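Local coordinates for protein mannan endo-1,6-alpha-mannosidase (Chaetomium thermophilum, PDB 6RY0) that probably cleaves or transfers alpha-1,6-mannosidic linkages, as a GH76-family enzyme linked to moving GPI-anchored glycoproteins into the fungal cell wall, at residues A137-A141 with W155-A159; I102-L107 with F145-P149. All coordinates share one frame; numbering follows the deposited sequence.

How the contacts relate
Contact 1 joins helices 127-142 and 155-167, and contact 2 uses the loop that connects them; both lie away from the calcium site. Contact 1 is the core member: two consecutive helices of the GH76 fold pack roughly antiparallel, largely through alanines and one indole. Contact 2, farther from the centre of the chain, sets helix 99-108 against the proline-rich connection and is only partly buried; its chemistry is thioether, proline and phenyl. With centres about 10 Å apart, the two touch directly. Phe145 N lies 2.9 Å from Ala140 O, a probable hydrogen bond where the loop leaves the first helix, and the indole that opens the second is also tied to the loop.

Contact 1: residues A137-A141 with W155-A159; sequences AMLAA and WLALA
Ala140 sets its methyl on the indole face of Trp155, a CH-pi touch in a close, roughly antiparallel helix pair of what is, as in GH76 relatives, an (alpha/alpha)6 barrel. Its CB lies 3.5 Å from the centroid of the five-membered ring of Trp155, 11° off the ring normal. The Trp155 CG is anti to its carbonyl carbon (chi1 -53°), which swings the ring toward the neighbouring helix so that its face meets Ala140. Trp155 CB itself abuts Ala137 O at 3.4 Å, an oxygen already engaged by Ala141 N within its helix. Small side chains fill the rest of the seam. Ala137 CB meets Leu158 CB at 3.8 Å, Ala141 CB lies against the backbone N of Leu156, and Ala159 CB comes within 4.0 Å of Met138 CB. The alanine side chains are small enough for the axes of the two short segments to come to 7.6 Å, with their directions 146° apart; no hydrogen bond crosses between them. Further out, Met138 and Leu156 both reach Leu209 on helix 196-213. A hydrogen bond from Trp155 NE1 to Pro146 O satisfies the ring nitrogen and fixes the rotation of the indole, and Ser418 OG bonds to Leu156 N. A leucine in place of Trp155 would probably leave Pro146 O without its N-H donor and the methyl of Ala140 without a flat surface to rest on. Met138, bent at chi2 and chi3, turns its thioether back over the seam and ends with CE 4.4 Å from Leu156 CD1.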
loop_
_atom_site.group_PDB
_atom_site.type_symbol
_atom_site.label_atom_id
_atom_site.label_comp_id
_atom_site.label_asym_id
_atom_site.label_seq_id
_atom_site.Cartn_x
_atom_site.Cartn_y
_atom_site.Cartn_z
ATOM N N ALA A 137 8.715 0.041 -4.360
ATOM C CA ALA A 137 9.719 -0.145 -5.393
ATOM C C ALA A 137 9.066 -0.575 -6.724
ATOM O O ALA A 137 9.439 -0.090 -7.798
ATOM C CB ALA A 137 10.750 -1.181 -4.949
ATOM N N MET A 138 8.086 -1.474 -6.644
ATOM C CA MET A 138 7.344 -1.888 -7.836
ATOM C C MET A 138 6.687 -0.687 -8.503
ATOM O O MET A 138 6.731 -0.526 -9.720
ATOM C CB MET A 138 6.305 -2.935 -7.449
ATOM C CG MET A 138 5.605 -3.610 -8.597
ATOM S SD MET A 138 6.638 -4.684 -9.586
ATOM C CE MET A 138 6.797 -3.773 -11.121
ATOM N N LEU A 139 6.086 0.180 -7.683
ATOM C CA LEU A 139 5.414 1.390 -8.173
ATOM C C LEU A 139 6.435 2.317 -8.845
ATOM O O LEU A 139 6.140 2.916 -9.874
ATOM C CB LEU A 139 4.743 2.108 -6.990
ATOM C CG LEU A 139 3.888 3.294 -7.397
ATOM C CD1 LEU A 139 2.677 2.870 -8.244
ATOM C CD2 LEU A 139 3.419 4.022 -6.148
ATOM N N ALA A 140 7.629 2.442 -8.270
ATOM C CA ALA A 140 8.664 3.255 -8.891
ATOM C C ALA A 140 9.014 2.728 -10.277
ATOM O O ALA A 140 9.162 3.494 -11.218
ATOM C CB ALA A 140 9.874 3.325 -7.966
ATOM N N ALA A 141 9.115 1.403 -10.436
ATOM C CA ALA A 141 9.370 0.830 -11.771
ATOM C C ALA A 141 8.186 1.110 -12.715
ATOM O O ALA A 141 8.367 1.528 -13.860
ATOM C CB ALA A 141 9.664 -0.664 -11.678
ATOM N N TRP A 155 14.887 -0.284 -8.922
ATOM C CA TRP A 155 13.541 -0.464 -8.416
ATOM C C TRP A 155 12.957 -1.854 -8.698
ATOM O O TRP A 155 12.434 -2.515 -7.805
ATOM C CB TRP A 155 12.585 0.620 -8.936
ATOM C CG TRP A 155 13.049 2.015 -8.714
ATOM C CD1 TRP A 155 13.054 2.992 -9.668
ATOM C CD2 TRP A 155 13.484 2.632 -7.484
ATOM N NE1 TRP A 155 13.469 4.175 -9.119
ATOM C CE2 TRP A 155 13.744 3.987 -7.784
ATOM C CE3 TRP A 155 13.694 2.189 -6.178
ATOM C CZ2 TRP A 155 14.231 4.867 -6.830
ATOM C CZ3 TRP A 155 14.183 3.064 -5.231
ATOM C CH2 TRP A 155 14.440 4.384 -5.558
ATOM N N LEU A 156 13.026 -2.304 -9.951
ATOM C CA LEU A 156 12.487 -3.602 -10.280
ATOM C C LEU A 156 13.210 -4.690 -9.465
ATOM O O LEU A 156 12.576 -5.593 -8.920
ATOM C CB LEU A 156 12.599 -3.891 -11.776
ATOM C CG LEU A 156 12.171 -5.302 -12.221
ATOM C CD1 LEU A 156 10.717 -5.562 -11.953
ATOM C CD2 LEU A 156 12.479 -5.502 -13.690
ATOM N N ALA A 157 14.536 -4.597 -9.385
ATOM C CA ALA A 157 15.324 -5.563 -8.634
ATOM C C ALA A 157 14.918 -5.619 -7.160
ATOM O O ALA A 157 14.942 -6.691 -6.550
ATOM C CB ALA A 157 16.796 -5.256 -8.752
ATOM N N LEU A 158 14.595 -4.474 -6.575
ATOM C CA LEU A 158 14.150 -4.452 -5.184
ATOM C C LEU A 158 12.809 -5.143 -5.026
ATOM O O LEU A 158 12.604 -5.925 -4.080
ATOM C CB LEU A 158 14.087 -3.006 -4.675
ATOM C CG LEU A 158 15.456 -2.366 -4.398
ATOM C CD1 LEU A 158 15.320 -0.872 -4.308
ATOM C CD2 LEU A 158 16.089 -2.957 -3.135
ATOM N N ALA A 159 11.862 -4.863 -5.927
ATOM C CA ALA A 159 10.583 -5.567 -5.896
ATOM C C ALA A 159 10.765 -7.069 -6.059
ATOM O O ALA A 159 10.140 -7.867 -5.364
ATOM C CB ALA A 159 9.672 -5.002 -6.971
#

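Contact 2: residues I102-L107 with F145-P149; sequences IMEGML and FPNPP
Phe145 crosses Ile102 at about a right angle on the buried side, its CZ 3.9 Å from Ile102 CG2, where helix-to-loop packing lays the proline-rich connection 145-149 on helix 99-108. Leu107 belongs to the tight part too, spreading both methyls over Pro148, with CD2 3.8 Å from Pro148 CG. Between these two, Met103 reaches the loop backbone. In one of its two modelled conformers its methyl sits against two carbonyl oxygens, CE 3.4 Å from Pro146 O and 3.5 Å from Asn147 O, while SD rests 4.0 Å from Pro148 CA. CG anti to the backbone N (chi1 179°) and an extended chi2 carry that thioether outward, and a bend at chi3 turns the methyl toward the carbonyls. Met106, likewise modelled in two conformers, adds in one of them an oblique Met-aromatic contact, SD standing 5.3 Å from the centroid of the Phe145 ring. Toward solvent the fit slackens: exposed Pro149 has its CD 4.3 Å from Leu107 CD1. No hydrogen bond joins the two segments; Asn147 instead points away, its ND2 bonded to Ile417 O. Around this junction, Ile102 and Met106 lean on helix 76-93, Phe145 touches Ala140 of helix 127-142, and Met103, Met106 and Pro148 all meet Trp155 at the start of helix 155-167.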
loop_
_atom_site.group_PDB
_atom_site.type_symbol
_atom_site.label_atom_id
_atom_site.label_comp_id
_atom_site.label_asym_id
_atom_site.label_seq_id
_atom_site.Cartn_x
_atom_site.Cartn_y
_atom_site.Cartn_z
ATOM N N ILE A 102 12.760 11.320 -1.807
ATOM C CA ILE A 102 12.125 10.018 -1.854
ATOM C C ILE A 102 13.103 8.946 -2.318
ATOM O O ILE A 102 13.146 7.861 -1.735
ATOM C CB ILE A 102 10.858 10.109 -2.717
ATOM C CG1 ILE A 102 9.874 11.126 -2.115
ATOM C CG2 ILE A 102 10.236 8.726 -2.925
ATOM C CD1 ILE A 102 9.376 10.844 -0.719
ATOM N N MET A 103 13.912 9.244 -3.323
ATOM C CA MET A 103 14.909 8.270 -3.741
ATOM C C MET A 103 15.841 7.975 -2.569
ATOM O O MET A 103 16.150 6.795 -2.319
ATOM C CB MET A 103 15.706 8.752 -4.959
ATOM C CG MET A 103 16.759 7.757 -5.388
ATOM S SD MET A 103 17.856 8.366 -6.648
ATOM C CE MET A 103 16.716 8.530 -8.027
ATOM N N GLU A 104 16.295 8.998 -1.857
ATOM C CA GLU A 104 17.189 8.797 -0.717
ATOM C C GLU A 104 16.543 7.906 0.341
ATOM O O GLU A 104 17.177 6.986 0.885
ATOM C CB GLU A 104 17.611 10.131 -0.102
ATOM C CG GLU A 104 18.486 10.072 1.156
ATOM C CD GLU A 104 18.647 11.423 1.875
ATOM O OE1 GLU A 104 17.659 12.105 2.247
ATOM O OE2 GLU A 104 19.807 11.768 2.118
ATOM N N GLY A 105 15.291 8.177 0.663
ATOM C CA GLY A 105 14.589 7.412 1.662
ATOM C C GLY A 105 14.400 5.953 1.259
ATOM O O GLY A 105 14.634 5.034 2.058
ATOM N N MET A 106 13.967 5.731 0.014
ATOM C CA MET A 106 13.803 4.355 -0.466
ATOM C C MET A 106 15.123 3.601 -0.445
ATOM O O MET A 106 15.138 2.424 -0.092
ATOM C CB MET A 106 13.165 4.357 -1.848
ATOM C CG MET A 106 11.726 4.904 -1.838
ATOM S SD MET A 106 10.926 5.062 -3.448
ATOM C CE MET A 106 10.738 3.349 -3.927
ATOM N N LEU A 107 16.216 4.229 -0.867
ATOM C CA LEU A 107 17.483 3.519 -0.933
ATOM C C LEU A 107 18.057 3.263 0.444
ATOM O O LEU A 107 18.789 2.289 0.639
ATOM C CB LEU A 107 18.465 4.309 -1.762
ATOM C CG LEU A 107 18.179 4.318 -3.263
ATOM C CD1 LEU A 107 19.140 5.225 -3.988
ATOM C CD2 LEU A 107 18.227 2.920 -3.854
ATOM N N PHE A 145 9.824 6.121 -12.267
ATOM C CA PHE A 145 10.498 7.001 -11.305
ATOM C C PHE A 145 11.998 6.954 -11.606
ATOM O O PHE A 145 12.542 5.885 -11.894
ATOM C CB PHE A 145 10.173 6.506 -9.895
ATOM C CG PHE A 145 10.541 7.436 -8.782
ATOM C CD1 PHE A 145 9.888 8.635 -8.622
ATOM C CD2 PHE A 145 11.461 7.072 -7.844
ATOM C CE1 PHE A 145 10.188 9.475 -7.582
ATOM C CE2 PHE A 145 11.761 7.891 -6.799
ATOM C CZ PHE A 145 11.134 9.108 -6.678
ATOM N N PRO A 146 12.701 8.087 -11.531
ATOM C CA PRO A 146 14.117 8.049 -11.902
ATOM C C PRO A 146 14.896 6.956 -11.207
ATOM O O PRO A 146 14.709 6.664 -10.024
ATOM C CB PRO A 146 14.614 9.445 -11.500
ATOM C CG PRO A 146 13.385 10.313 -11.689
ATOM C CD PRO A 146 12.235 9.455 -11.230
ATOM N N ASN A 147 15.795 6.341 -11.949
ATOM C CA ASN A 147 16.566 5.229 -11.433
ATOM C C ASN A 147 17.601 5.675 -10.432
ATOM O O ASN A 147 18.248 6.700 -10.624
ATOM C CB ASN A 147 17.288 4.518 -12.569
ATOM C CG ASN A 147 16.363 3.799 -13.518
ATOM O OD1 ASN A 147 15.270 3.345 -13.150
ATOM N ND2 ASN A 147 16.802 3.648 -14.754
ATOM N N PRO A 148 17.859 4.857 -9.415
ATOM C CA PRO A 148 19.027 5.055 -8.546
ATOM C C PRO A 148 20.311 4.998 -9.328
ATOM O O PRO A 148 20.325 4.477 -10.446
ATOM C CB PRO A 148 18.962 3.853 -7.574
ATOM C CG PRO A 148 17.491 3.463 -7.572
ATOM C CD PRO A 148 17.094 3.664 -9.012
ATOM N N PRO A 149 21.406 5.495 -8.743
ATOM C CA PRO A 149 22.715 5.383 -9.394
ATOM C C PRO A 149 23.046 3.948 -9.774
ATOM O O PRO A 149 22.514 2.963 -9.230
ATOM C CB PRO A 149 23.668 5.914 -8.325
ATOM C CG PRO A 149 22.834 6.931 -7.572
ATOM C CD PRO A 149 21.504 6.227 -7.463
#